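Local atomic coordinates of putative polyketide synthase (Brevibacillus brevis, PDB entry 6HP2), a protein that probably takes part in making the antibiotic polyketide bacillaene, this piece being its O-methyltransferase domain with S-adenosyl-L-homocysteine bound. Residues K98-G103 against D165-I170; V172-R177 against L198-A203; G181-I186 against E226-H231. All coordinates share one frame; numbering follows the deposited sequence.

Contact 1. Residues K98-G103 against D165-I170; sequences KVLDFG and DMIVGI. With SAH (S-adenosyl-L-homocysteine), chain B.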
# COMPACT_ATOMS: atom_id res chain seq x y z
N LYS A 98 8.48 16.73 -3.13
CA LYS A 98 9.22 15.50 -3.37
C LYS A 98 8.50 14.34 -2.70
O LYS A 98 8.18 14.40 -1.51
CB LYS A 98 10.66 15.56 -2.86
CG LYS A 98 11.59 16.54 -3.69
CD LYS A 98 12.96 16.61 -3.09
CE LYS A 98 13.90 17.38 -4.03
NZ LYS A 98 15.21 17.68 -3.39
N VAL A 99 8.33 13.30 -3.46
CA VAL A 99 7.60 12.11 -3.06
C VAL A 99 8.50 10.91 -3.32
O VAL A 99 9.13 10.80 -4.38
CB VAL A 99 6.27 11.95 -3.84
CG1 VAL A 99 5.63 10.58 -3.48
CG2 VAL A 99 5.31 13.13 -3.47
N LEU A 100 8.47 9.96 -2.39
CA LEU A 100 9.12 8.66 -2.56
C LEU A 100 8.10 7.54 -2.41
O LEU A 100 7.29 7.53 -1.47
CB LEU A 100 10.28 8.47 -1.55
CG LEU A 100 10.86 7.08 -1.33
CD1 LEU A 100 11.71 6.74 -2.54
CD2 LEU A 100 11.67 7.01 -0.04
N ASP A 101 8.20 6.55 -3.30
CA ASP A 101 7.44 5.29 -3.25
C ASP A 101 8.48 4.21 -3.01
O ASP A 101 9.25 3.92 -3.94
CB ASP A 101 6.69 5.06 -4.57
CG ASP A 101 5.90 3.79 -4.60
OD1 ASP A 101 6.27 2.83 -3.89
OD2 ASP A 101 4.86 3.73 -5.33
N PHE A 102 8.52 3.62 -1.78
CA PHE A 102 9.66 2.75 -1.46
C PHE A 102 9.45 1.28 -1.87
O PHE A 102 10.29 0.45 -1.54
CB PHE A 102 10.07 2.85 -0.01
CG PHE A 102 9.05 2.45 0.99
CD1 PHE A 102 8.93 1.12 1.37
CD2 PHE A 102 8.34 3.43 1.69
CE1 PHE A 102 8.05 0.72 2.38
CE2 PHE A 102 7.47 3.06 2.72
CZ PHE A 102 7.30 1.67 3.07
N GLY A 103 8.36 0.97 -2.56
CA GLY A 103 8.14 -0.34 -3.21
C GLY A 103 7.16 -0.11 -4.35
O GLY A 103 5.95 -0.37 -4.23
N ASP A 165 8.76 15.05 1.26
CA ASP A 165 7.59 15.51 1.97
C ASP A 165 6.58 14.40 2.16
O ASP A 165 5.76 14.45 3.08
CB ASP A 165 6.98 16.66 1.19
CG ASP A 165 7.99 17.73 0.88
OD1 ASP A 165 8.60 18.23 1.86
OD2 ASP A 165 8.23 18.00 -0.35
N MET A 166 6.58 13.40 1.29
CA MET A 166 5.66 12.29 1.41
C MET A 166 6.38 11.02 1.03
O MET A 166 7.09 10.99 0.01
CB MET A 166 4.46 12.54 0.49
CG MET A 166 3.39 11.46 0.57
SD MET A 166 2.08 11.79 -0.66
CE MET A 166 1.43 13.30 -0.03
N ILE A 167 6.21 9.97 1.86
CA ILE A 167 6.81 8.68 1.60
C ILE A 167 5.68 7.64 1.61
O ILE A 167 4.87 7.61 2.54
CB ILE A 167 7.90 8.34 2.64
CG1 ILE A 167 9.02 9.32 2.55
CG2 ILE A 167 8.40 6.89 2.44
CD1 ILE A 167 10.23 9.12 3.47
N VAL A 168 5.63 6.82 0.56
CA VAL A 168 4.48 5.99 0.28
C VAL A 168 4.94 4.55 0.23
O VAL A 168 5.91 4.23 -0.49
CB VAL A 168 3.81 6.42 -1.04
CG1 VAL A 168 2.67 5.45 -1.37
CG2 VAL A 168 3.31 7.80 -0.93
N GLY A 169 4.27 3.68 1.01
CA GLY A 169 4.51 2.24 0.88
C GLY A 169 3.22 1.45 0.83
O GLY A 169 2.63 1.13 1.89
N ILE A 170 2.73 1.15 -0.36
CA ILE A 170 1.47 0.43 -0.48
C ILE A 170 1.74 -1.07 -0.61
O ILE A 170 2.33 -1.50 -1.60
CB ILE A 170 0.68 0.91 -1.71
CG1 ILE A 170 0.30 2.39 -1.54
CG2 ILE A 170 -0.56 0.07 -1.92
CD1 ILE A 170 -0.26 3.03 -2.79
N SAH B . 3.09 -0.33 -4.39
CA SAH B . 2.88 -1.01 -5.67
CB SAH B . 3.47 -2.41 -5.67
CG SAH B . 3.12 -3.28 -4.47
SD SAH B . 3.70 -4.98 -4.71
C SAH B . 1.40 -1.02 -5.95
O SAH B . 0.97 -1.51 -6.99
OXT SAH B . 0.63 -0.52 -5.13
C5' SAH B . 5.13 -4.90 -3.61
C4' SAH B . 6.25 -4.02 -4.16
O4' SAH B . 7.28 -3.90 -3.16
C3' SAH B . 6.98 -4.70 -5.37
O3' SAH B . 7.18 -3.64 -6.32
C2' SAH B . 8.31 -5.22 -4.83
O2' SAH B . 9.36 -5.25 -5.75
C1' SAH B . 8.55 -4.18 -3.71
N9 SAH B . 9.49 -4.58 -2.65
C8 SAH B . 9.42 -5.67 -1.83
N7 SAH B . 10.52 -5.64 -1.07
C5 SAH B . 11.24 -4.53 -1.36
C6 SAH B . 12.44 -4.01 -0.89
N6 SAH B . 13.15 -4.54 0.09
N1 SAH B . 12.89 -2.83 -1.41
C2 SAH B . 12.22 -2.20 -2.45
N3 SAH B . 11.06 -2.75 -2.92
C4 SAH B . 10.61 -3.90 -2.42
O HOH W 1 4.21 1.83 -2.62

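Contact 2. Residues V172-R177 against L198-A203; sequences VSFHIR and LIDYIA. With SAH (S-adenosyl-L-homocysteine), chain B.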
# COMPACT_ATOMS: atom_id res chain seq x y z
N VAL A 172 3.92 -2.96 0.87
CA VAL A 172 5.33 -3.23 0.69
C VAL A 172 6.17 -3.68 1.89
O VAL A 172 7.10 -4.47 1.71
CB VAL A 172 6.03 -1.98 0.13
CG1 VAL A 172 7.54 -2.16 0.14
CG2 VAL A 172 5.53 -1.65 -1.26
N SER A 173 5.87 -3.22 3.10
CA SER A 173 6.79 -3.56 4.19
C SER A 173 6.65 -5.00 4.67
O SER A 173 7.64 -5.52 5.23
CB SER A 173 6.64 -2.60 5.39
OG SER A 173 5.65 -3.02 6.20
N PHE A 174 5.51 -5.66 4.45
CA PHE A 174 5.40 -7.05 4.88
C PHE A 174 6.23 -7.97 4.01
O PHE A 174 6.44 -9.13 4.39
CB PHE A 174 3.94 -7.55 4.94
CG PHE A 174 3.21 -7.60 3.65
CD1 PHE A 174 3.31 -8.70 2.85
CD2 PHE A 174 2.38 -6.57 3.26
CE1 PHE A 174 2.61 -8.79 1.65
CE2 PHE A 174 1.67 -6.67 2.06
CZ PHE A 174 1.81 -7.77 1.26
N HIS A 175 6.74 -7.49 2.87
CA HIS A 175 7.70 -8.26 2.07
C HIS A 175 9.15 -8.09 2.58
O HIS A 175 10.08 -8.68 2.04
CB HIS A 175 7.69 -7.83 0.59
CG HIS A 175 6.37 -7.99 -0.09
ND1 HIS A 175 5.89 -9.21 -0.51
CD2 HIS A 175 5.42 -7.08 -0.42
CE1 HIS A 175 4.70 -9.05 -1.05
NE2 HIS A 175 4.40 -7.76 -1.03
N ILE A 176 9.35 -7.26 3.58
CA ILE A 176 10.68 -6.81 3.98
C ILE A 176 10.98 -7.35 5.37
O ILE A 176 10.33 -6.96 6.36
CB ILE A 176 10.80 -5.28 3.93
CG1 ILE A 176 10.64 -4.82 2.46
CG2 ILE A 176 12.11 -4.82 4.52
CD1 ILE A 176 10.70 -3.27 2.30
N ARG A 177 12.00 -8.18 5.45
CA ARG A 177 12.34 -8.78 6.74
C ARG A 177 12.92 -7.75 7.74
O ARG A 177 12.60 -7.78 8.94
CB ARG A 177 13.35 -9.92 6.52
CG ARG A 177 13.76 -10.68 7.77
CD ARG A 177 14.51 -11.98 7.42
NE ARG A 177 15.86 -11.74 6.93
CZ ARG A 177 16.96 -11.75 7.69
NH1 ARG A 177 16.88 -11.99 8.99
NH2 ARG A 177 18.14 -11.51 7.15
N LEU A 198 1.13 4.35 4.37
CA LEU A 198 1.26 2.93 4.17
C LEU A 198 -0.08 2.25 4.00
O LEU A 198 -1.09 2.65 4.58
CB LEU A 198 1.95 2.28 5.35
CG LEU A 198 3.23 2.85 5.82
CD1 LEU A 198 3.62 2.06 7.12
CD2 LEU A 198 4.31 2.72 4.83
N ILE A 199 -0.06 1.17 3.22
CA ILE A 199 -1.09 0.16 3.21
C ILE A 199 -0.36 -1.11 3.59
O ILE A 199 0.52 -1.55 2.84
CB ILE A 199 -1.82 0.02 1.86
CG1 ILE A 199 -2.53 1.33 1.48
CG2 ILE A 199 -2.83 -1.14 1.92
CD1 ILE A 199 -3.45 1.22 0.33
N ASP A 200 -0.77 -1.74 4.70
CA ASP A 200 0.04 -2.82 5.26
C ASP A 200 -0.80 -3.66 6.21
O ASP A 200 -1.95 -3.34 6.55
CB ASP A 200 1.26 -2.26 5.97
CG ASP A 200 2.53 -3.00 5.62
OD1 ASP A 200 2.49 -4.23 5.55
OD2 ASP A 200 3.59 -2.32 5.47
N TYR A 201 -0.21 -4.78 6.59
CA TYR A 201 -0.84 -5.71 7.52
C TYR A 201 -0.42 -5.56 8.98
O TYR A 201 0.74 -5.26 9.31
CB TYR A 201 -0.56 -7.14 7.07
CG TYR A 201 -1.32 -7.58 5.88
CD1 TYR A 201 -2.70 -7.81 5.96
CD2 TYR A 201 -0.69 -7.84 4.64
CE1 TYR A 201 -3.39 -8.27 4.88
CE2 TYR A 201 -1.42 -8.32 3.56
CZ TYR A 201 -2.76 -8.49 3.68
OH TYR A 201 -3.54 -8.97 2.60
N ILE A 202 -1.38 -5.78 9.86
CA ILE A 202 -1.15 -5.91 11.29
C ILE A 202 -1.55 -7.33 11.72
O ILE A 202 -2.64 -7.81 11.37
CB ILE A 202 -1.96 -4.89 12.08
CG1 ILE A 202 -1.62 -3.47 11.65
CG2 ILE A 202 -1.81 -5.08 13.60
CD1 ILE A 202 -2.59 -2.43 12.26
N ALA A 203 -0.70 -7.99 12.51
CA ALA A 203 -1.02 -9.32 13.00
C ALA A 203 -1.75 -9.15 14.33
O ALA A 203 -1.28 -8.43 15.22
CB ALA A 203 0.24 -10.16 13.14
N SAH B . 3.09 -0.33 -4.39
CA SAH B . 2.88 -1.01 -5.67
CB SAH B . 3.47 -2.41 -5.67
CG SAH B . 3.12 -3.28 -4.47
SD SAH B . 3.70 -4.98 -4.71
C SAH B . 1.40 -1.02 -5.95
O SAH B . 0.97 -1.51 -6.99
OXT SAH B . 0.63 -0.52 -5.13
C5' SAH B . 5.13 -4.90 -3.61
C4' SAH B . 6.25 -4.02 -4.16
O4' SAH B . 7.28 -3.90 -3.16
C3' SAH B . 6.98 -4.70 -5.37
O3' SAH B . 7.18 -3.64 -6.32
C2' SAH B . 8.31 -5.22 -4.83
O2' SAH B . 9.36 -5.25 -5.75
C1' SAH B . 8.55 -4.18 -3.71
N9 SAH B . 9.49 -4.58 -2.65
C8 SAH B . 9.42 -5.67 -1.83
N7 SAH B . 10.52 -5.64 -1.07
C5 SAH B . 11.24 -4.53 -1.36
C6 SAH B . 12.44 -4.01 -0.89
N6 SAH B . 13.15 -4.54 0.09
N1 SAH B . 12.89 -2.83 -1.41
C2 SAH B . 12.22 -2.20 -2.45
N3 SAH B . 11.06 -2.75 -2.92
C4 SAH B . 10.61 -3.90 -2.42
O HOH W 2 4.08 -0.91 3.20

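Contact 3. Residues G181-I186 against E226-H231; sequences GLFQNI and ELLAEH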
# COMPACT_ATOMS: atom_id res chain seq x y z
N GLY A 181 15.90 -1.52 9.53
CA GLY A 181 16.60 -0.93 8.40
C GLY A 181 15.68 -0.04 7.60
O GLY A 181 15.99 1.12 7.32
N LEU A 182 14.52 -0.59 7.23
CA LEU A 182 13.56 0.14 6.43
C LEU A 182 13.11 1.43 7.10
O LEU A 182 13.12 2.50 6.49
CB LEU A 182 12.36 -0.76 6.16
CG LEU A 182 11.19 -0.12 5.44
CD1 LEU A 182 11.57 0.35 4.04
CD2 LEU A 182 10.06 -1.12 5.46
N PHE A 183 12.71 1.36 8.37
CA PHE A 183 12.14 2.57 8.99
C PHE A 183 13.20 3.54 9.43
O PHE A 183 12.93 4.73 9.55
CB PHE A 183 11.16 2.18 10.13
CG PHE A 183 9.80 1.83 9.58
CD1 PHE A 183 8.84 2.81 9.42
CD2 PHE A 183 9.46 0.51 9.20
CE1 PHE A 183 7.62 2.49 8.88
CE2 PHE A 183 8.21 0.22 8.62
CZ PHE A 183 7.30 1.19 8.49
N GLN A 184 14.44 3.09 9.63
CA GLN A 184 15.55 4.02 9.73
C GLN A 184 15.65 4.83 8.45
O GLN A 184 15.78 6.06 8.49
CB GLN A 184 16.85 3.28 10.02
CG GLN A 184 18.08 4.13 10.03
CD GLN A 184 18.13 5.05 11.23
OE1 GLN A 184 17.36 4.89 12.16
NE2 GLN A 184 19.01 6.00 11.20
N ASN A 185 15.59 4.14 7.31
CA ASN A 185 15.68 4.76 6.00
C ASN A 185 14.55 5.75 5.80
O ASN A 185 14.77 6.89 5.40
CB ASN A 185 15.68 3.66 4.91
CG ASN A 185 16.41 4.07 3.63
OD1 ASN A 185 16.99 5.16 3.52
ND2 ASN A 185 16.42 3.17 2.66
N ILE A 186 13.34 5.34 6.14
CA ILE A 186 12.17 6.20 5.94
C ILE A 186 12.27 7.45 6.81
O ILE A 186 12.16 8.59 6.32
CB ILE A 186 10.89 5.42 6.27
CG1 ILE A 186 10.64 4.33 5.23
CG2 ILE A 186 9.65 6.39 6.48
CD1 ILE A 186 9.51 3.42 5.61
N GLU A 226 5.87 -0.02 18.74
CA GLU A 226 7.27 0.19 19.10
C GLU A 226 8.18 0.46 17.90
O GLU A 226 9.12 1.26 18.01
CB GLU A 226 7.75 -1.02 19.88
CG GLU A 226 7.06 -1.13 21.26
CD GLU A 226 7.32 -2.48 21.97
OE1 GLU A 226 8.09 -3.33 21.48
OE2 GLU A 226 6.67 -2.69 23.00
N LEU A 227 7.92 -0.21 16.78
CA LEU A 227 8.71 0.01 15.58
C LEU A 227 8.56 1.46 15.12
O LEU A 227 9.55 2.14 14.83
CB LEU A 227 8.25 -0.94 14.48
CG LEU A 227 8.84 -0.74 13.07
CD1 LEU A 227 10.35 -0.98 13.13
CD2 LEU A 227 8.17 -1.67 12.07
N LEU A 228 7.33 1.95 15.05
CA LEU A 228 7.10 3.33 14.64
C LEU A 228 7.68 4.29 15.66
O LEU A 228 8.44 5.18 15.29
CB LEU A 228 5.62 3.60 14.44
CG LEU A 228 4.96 2.78 13.38
CD1 LEU A 228 3.46 3.11 13.33
CD2 LEU A 228 5.56 3.00 11.99
N ALA A 229 7.35 4.12 16.96
CA ALA A 229 7.84 5.01 18.00
C ALA A 229 9.37 5.04 17.99
O ALA A 229 9.98 6.10 18.18
CB ALA A 229 7.36 4.55 19.41
N GLU A 230 10.02 3.91 17.71
CA GLU A 230 11.49 3.87 17.74
C GLU A 230 12.07 4.77 16.66
O GLU A 230 13.15 5.34 16.85
CB GLU A 230 12.00 2.44 17.53
CG GLU A 230 13.50 2.36 17.54
CD GLU A 230 14.07 2.56 18.93
OE1 GLU A 230 13.36 2.22 19.91
OE2 GLU A 230 15.19 3.10 19.05
N HIS A 231 11.37 4.93 15.54
CA HIS A 231 11.85 5.81 14.47
C HIS A 231 11.10 7.13 14.41
O HIS A 231 10.93 7.70 13.34
CB HIS A 231 11.81 5.04 13.17
CG HIS A 231 12.67 3.82 13.21
ND1 HIS A 231 14.05 3.88 13.05
CD2 HIS A 231 12.40 2.54 13.59
CE1 HIS A 231 14.56 2.68 13.24
NE2 HIS A 231 13.58 1.85 13.54
O HOH W 3 15.17 6.42 12.98

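Contact 1. Residues K98-G103 against D165-I170
Asp165 meets Lys98 where two parallel strands begin to pair. Its OD2 accepts the Lys98 N-H at 3.1 Å, on the anti side of the carboxylate and 23° out of its plane, and it also takes Gln97 N, while OD1 is held by Asn191. In return, Asp165 N donates to Lys98 O; the bond from Met166 N to the same oxygen is weak. Further on, Met166 O accepts Leu100 N at 3.0 Å, and the Met166 and Val99 side chains lie side by side, CB to CG2 4.1 Å. Ile167 projects on the other face beside Leu100. Its CG2, anti to the backbone N, reaches the edge of the Phe102 ring, 3.5 Å from CD2. Val168 bonds twice: its N gives to Leu100 O at 2.7 Å, and its O receives Phe102 N. At Gly169 the lack of a side chain matters, because CA lies over a face of Phe102, 3.9 Å from the ring centroid and 25° off the normal, where a CB would clash; Phe102 CG lies between its backbone N and carbonyl carbon (chi1 61°), which brings the ring over Gly169. Ile170 O and Gly103 O accept from the SAH amino N, 3.1 Å from Ile170 O; Ile170 N donates to a water that in turn donates to Asp101 OD1, the oxygen that also takes Gly103 N in an Asx turn. The pair lies inside the Rossmann-like sheet, between strands 121-126 and 194-203. Helix 70-88 packs on Met166 and Val168, and helix 179-188 on Ile167 and Phe102.

Contact 2. Residues V172-R177 against L198-A203
Ser173 and Phe174 belong to a 3-10 turn, 173-175, in the loop after strand 164-170 of the methyltransferase sheet, a loop that lines the SAH pocket, and they pack on Asp200 and Tyr201 of strand 194-203, the neighbour of 164-170 in the sheet. The two rings form a T-shaped (edge-to-face) pair: Tyr201 turns an edge to a face of Phe174, with centroids 5.1 Å apart and planes at 66°, and its CD2 approaches Phe174 CD2 to 3.6 Å. Phe174 points its CB toward the strand, with CG between the backbone N and the carbonyl carbon (chi1 65°). His175 CD2 lies over the opposite face, so the Phe174 ring is held from both sides. At the edge of the ring, in its plane, Asp200 OD1 stands 3.3 Å from Phe174 CD2. The same oxygen uses its anti lone pair to accept Tyr201 N at 2.9 Å, which gives OD1 one backbone partner. A water accepts from Ser173 N at 2.9 Å and donates to the Asp200 carboxylate at OD2, whose position is doubtful. On the pocket side, Val172 CG2 touches SAH O4' at 3.4 Å, and Ile176 CG1 lies 3.5 Å from SAH N6. Around the pair, strand 216-218 covers Phe174 and Tyr201 through Ile218, Trp224 of helix 221-230 packs on Ser173 and Asp200, and strand 284-293 flanks 194-203, where Tyr286 meets the Tyr201 ring edge-to-face. Gln275 of helix 263-281 bonds the Tyr201 hydroxyl.

Contact 3. Residues G181-I186 against E226-H231
Phe183 and Gln184 of helix 179-188 face His231, the first residue after helix 221-230 to leave helical geometry, and Leu227 and Leu228, about one turn earlier on that helix. Apolar contacts make up one group. Two leucine methyls come obliquely to the Phe183 ring: Leu227 CD2 stands 3.8 Å from CD2 of the ring, and Leu228 CD2 stands 3.8 Å from CE1. Their first torsions differ, Leu227 CG being anti to the backbone N (chi1 172°) and Leu228 CG anti to the carbonyl carbon (-61°), which helps send the two methyls to different ring atoms. The second group involves the imidazole face. Phe183 CB makes a CH-pi contact there, 4.0 Å from the His231 ring centroid and 27° off its normal, and Gln184 N lies 3.4 Å above the same ring plane. On the opposite face, Glu230 CG lies 4.0 Å from the plane. Polar links form a third group. One water donates to Gln184 OE1 at 2.8 Å and lies 2.8 Å from His231 ND1, in the plane of the imidazole; the amide plane of Gln184 is turned steeply from that ring. His231 NE2 is bonded to His180, a turn earlier on the partner helix, and His231 O to Ser187. With one ring nitrogen at a water and the other at a histidine, the two partners probably limit rotation of the imidazole. Together these features imply a helix-helix seam with a buried hydrocarbon side, at Phe183 and the leucines, and a hydrated side at Gln184, which is exposed to solvent.

In the fold
Phe102 of contact 1 touches residues of both other contacts. Contacts 1 and 2 share the central sheet: Gly169 O lies 3.0 Å from Ile199 N, a probable hydrogen bond, and Phe102 CZ touches Leu198 CD2 at 3.6 Å. Both border SAH, contact 1 at its amino group and, through Phe102 O, at its adenine, and contact 2 at its ribose and adenine. Contact 3 is a second layer, with the Phe183 side chain about 11 Å from SAH; it reaches the pocket walls indirectly, through Ile186 CD1 at 3.5 Å from Phe102 CE2, and Leu182 CD2 at 3.9 Å from Ile176 CD1. Their centres lie about 13 to 15 Å apart.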